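Local structure of T9SS C-terminal target domain-containing protein (Bacteroides cellulosilyticus, 5JVK) at residues L42-D47 with D470-E475. The protein is a family 39 glycoside hydrolase from a gut symbiont that probably hydrolyses O-glycosidic bonds in carbohydrates. Residues are numbered along the deposited sequence; the frame is centred on the assembly and turned at random.
Sequences LVRYGD and DWQGCE
Arg44, the last residue of strand 37-44, begins the contact. Its CG lies anti to the backbone N (chi1 -172°) and the chain bends at chi3, which sends the guanidinium across to Cys474, whose SG sits over one face, 3.3 Å from Arg44 NH1. Asp47 takes that group side-on, both oxygens using their syn lone pairs, with Arg44 NE to Asp47 OD1 at 3.0 Å and Arg44 NH2 to Asp47 OD2 at 2.7 Å. With a salt bridge from Arg44 NH1 to Glu67 OE1 and a hydrogen bond to Leu68 O added, the plane is fixed in rotation. An alanine here would remove the guanidinium, and so would probably leave Cys474 SG without its flat partner and loosen the loop at Asp47.

Nearer the backbone along the same side chain, Gln472 crosses obliquely, its NE2 3.4 Å from Arg44 CG. Gln472 NE2 also packs on Tyr45 CB and gives Tyr45 O a weak hydrogen bond (3.4 Å). The Tyr45 and Trp471 rings form a T-shaped pair, planes at 87°, the edge of Trp471 toward the face of Tyr45, with Trp471 CZ2 nearest Tyr45 CD1. Trp471 and Gln472 occupy the middle of a type I turn, braced by an Asx turn in which Asp470 OD1 accepts from Gln472 N.

The contact joins the N-terminal five-stranded sheet to a loop between strands 466-469 and 475-476 of the C-terminal antiparallel sheet. Two helices of the (beta/alpha)8 barrel pack against the aromatic pair: Ile351 of helix 350-366 touches both residues, while helix 403-415 packs on Trp471.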
loop_
_atom_site.group_PDB
_atom_site.type_symbol
_atom_site.label_atom_id
_atom_site.label_comp_id
_atom_site.label_asym_id
_atom_site.label_seq_id
_atom_site.Cartn_x
_atom_site.Cartn_y
_atom_site.Cartn_z
ATOM N N LEU A 42 -20.132 11.539 15.676
ATOM C CA LEU A 42 -18.938 10.768 15.312
ATOM C C LEU A 42 -18.726 9.686 16.359
ATOM O O LEU A 42 -18.391 10.000 17.495
ATOM C CB LEU A 42 -17.701 11.667 15.241
ATOM C CG LEU A 42 -17.607 12.598 14.032
ATOM C CD1 LEU A 42 -16.545 13.661 14.270
ATOM C CD2 LEU A 42 -17.315 11.827 12.754
ATOM N N VAL A 43 -18.909 8.425 15.960
ATOM C CA VAL A 43 -18.835 7.268 16.862
ATOM C C VAL A 43 -17.623 6.397 16.514
ATOM O O VAL A 43 -17.521 5.888 15.398
ATOM C CB VAL A 43 -20.113 6.406 16.762
ATOM C CG1 VAL A 43 -20.151 5.374 17.883
ATOM C CG2 VAL A 43 -21.360 7.286 16.797
ATOM N N ARG A 44 -16.724 6.216 17.482
ATOM C CA ARG A 44 -15.465 5.495 17.268
ATOM C C ARG A 44 -15.676 3.981 17.209
ATOM O O ARG A 44 -16.530 3.444 17.914
ATOM C CB ARG A 44 -14.472 5.828 18.387
ATOM C CG ARG A 44 -13.072 5.279 18.160
ATOM C CD ARG A 44 -12.012 6.001 18.976
ATOM N NE ARG A 44 -12.111 5.739 20.411
ATOM C CZ ARG A 44 -11.261 6.204 21.328
ATOM N NH1 ARG A 44 -10.225 6.967 20.981
ATOM N NH2 ARG A 44 -11.438 5.906 22.610
ATOM N N TYR A 45 -14.890 3.305 16.371
ATOM C CA TYR A 45 -14.934 1.842 16.262
ATOM C C TYR A 45 -14.522 1.200 17.595
ATOM O O TYR A 45 -13.619 1.696 18.280
ATOM C CB TYR A 45 -14.027 1.359 15.109
ATOM C CG TYR A 45 -13.926 -0.144 14.929
ATOM C CD1 TYR A 45 -13.098 -0.916 15.752
ATOM C CD2 TYR A 45 -14.629 -0.794 13.914
ATOM C CE1 TYR A 45 -13.000 -2.286 15.591
ATOM C CE2 TYR A 45 -14.533 -2.166 13.744
ATOM C CZ TYR A 45 -13.716 -2.906 14.584
ATOM O OH TYR A 45 -13.619 -4.268 14.424
ATOM N N GLY A 46 -15.205 0.113 17.956
ATOM C CA GLY A 46 -14.858 -0.689 19.131
ATOM C C GLY A 46 -15.534 -0.260 20.421
ATOM O O GLY A 46 -16.332 -1.010 20.978
ATOM N N ASP A 47 -15.201 0.940 20.897
ATOM C CA ASP A 47 -15.682 1.447 22.191
ATOM C C ASP A 47 -16.776 2.524 22.102
ATOM O O ASP A 47 -17.268 2.984 23.134
ATOM C CB ASP A 47 -14.498 1.951 23.038
ATOM C CG ASP A 47 -13.868 3.231 22.497
ATOM O OD1 ASP A 47 -13.974 3.511 21.283
ATOM O OD2 ASP A 47 -13.251 3.962 23.298
ATOM N N ASP A 470 -3.363 1.498 20.356
ATOM C CA ASP A 470 -4.005 0.409 19.594
ATOM C C ASP A 470 -3.840 0.638 18.077
ATOM O O ASP A 470 -3.197 1.602 17.660
ATOM C CB ASP A 470 -5.478 0.224 20.020
ATOM C CG ASP A 470 -6.402 1.345 19.540
ATOM O OD1 ASP A 470 -5.919 2.366 19.004
ATOM O OD2 ASP A 470 -7.632 1.201 19.704
ATOM N N TRP A 471 -4.432 -0.237 17.265
ATOM C CA TRP A 471 -4.379 -0.140 15.787
ATOM C C TRP A 471 -4.888 1.183 15.196
ATOM O O TRP A 471 -4.612 1.503 14.037
ATOM C CB TRP A 471 -5.205 -1.273 15.168
ATOM C CG TRP A 471 -6.693 -1.052 15.280
ATOM C CD1 TRP A 471 -7.479 -1.293 16.364
ATOM C CD2 TRP A 471 -7.559 -0.519 14.268
ATOM N NE1 TRP A 471 -8.781 -0.951 16.092
ATOM C CE2 TRP A 471 -8.857 -0.471 14.813
ATOM C CE3 TRP A 471 -7.359 -0.075 12.956
ATOM C CZ2 TRP A 471 -9.958 -0.003 14.088
ATOM C CZ3 TRP A 471 -8.454 0.390 12.236
ATOM C CH2 TRP A 471 -9.737 0.422 12.805
ATOM N N GLN A 472 -5.623 1.925 16.017
ATOM C CA GLN A 472 -6.477 3.036 15.632
ATOM C C GLN A 472 -5.850 4.402 15.934
ATOM O O GLN A 472 -6.351 5.430 15.465
ATOM C CB GLN A 472 -7.749 2.901 16.466
ATOM C CG GLN A 472 -9.044 3.172 15.757
ATOM C CD GLN A 472 -10.240 2.906 16.655
ATOM O OE1 GLN A 472 -10.099 2.479 17.800
ATOM N NE2 GLN A 472 -11.419 3.135 16.133
ATOM N N GLY A 473 -4.774 4.408 16.728
ATOM C CA GLY A 473 -4.206 5.631 17.291
ATOM C C GLY A 473 -4.709 5.964 18.689
ATOM O O GLY A 473 -4.171 6.862 19.337
ATOM N N CYS A 474 -5.729 5.244 19.160
ATOM C CA CYS A 474 -6.327 5.488 20.472
ATOM C C CYS A 474 -5.365 5.055 21.576
ATOM O O CYS A 474 -4.819 3.955 21.525
ATOM C CB CYS A 474 -7.671 4.750 20.603
ATOM S SG CYS A 474 -8.303 4.575 22.292
ATOM N N GLU A 475 -5.157 5.928 22.559
ATOM C CA GLU A 475 -4.280 5.636 23.689
ATOM C C GLU A 475 -5.049 4.888 24.774
ATOM O O GLU A 475 -6.197 5.218 25.064
ATOM C CB GLU A 475 -3.678 6.921 24.258
ATOM C CG GLU A 475 -2.657 6.673 25.366
ATOM C CD GLU A 475 -1.735 7.849 25.640
ATOM O OE1 GLU A 475 -1.642 8.774 24.800
ATOM O OE2 GLU A 475 -1.079 7.832 26.704
#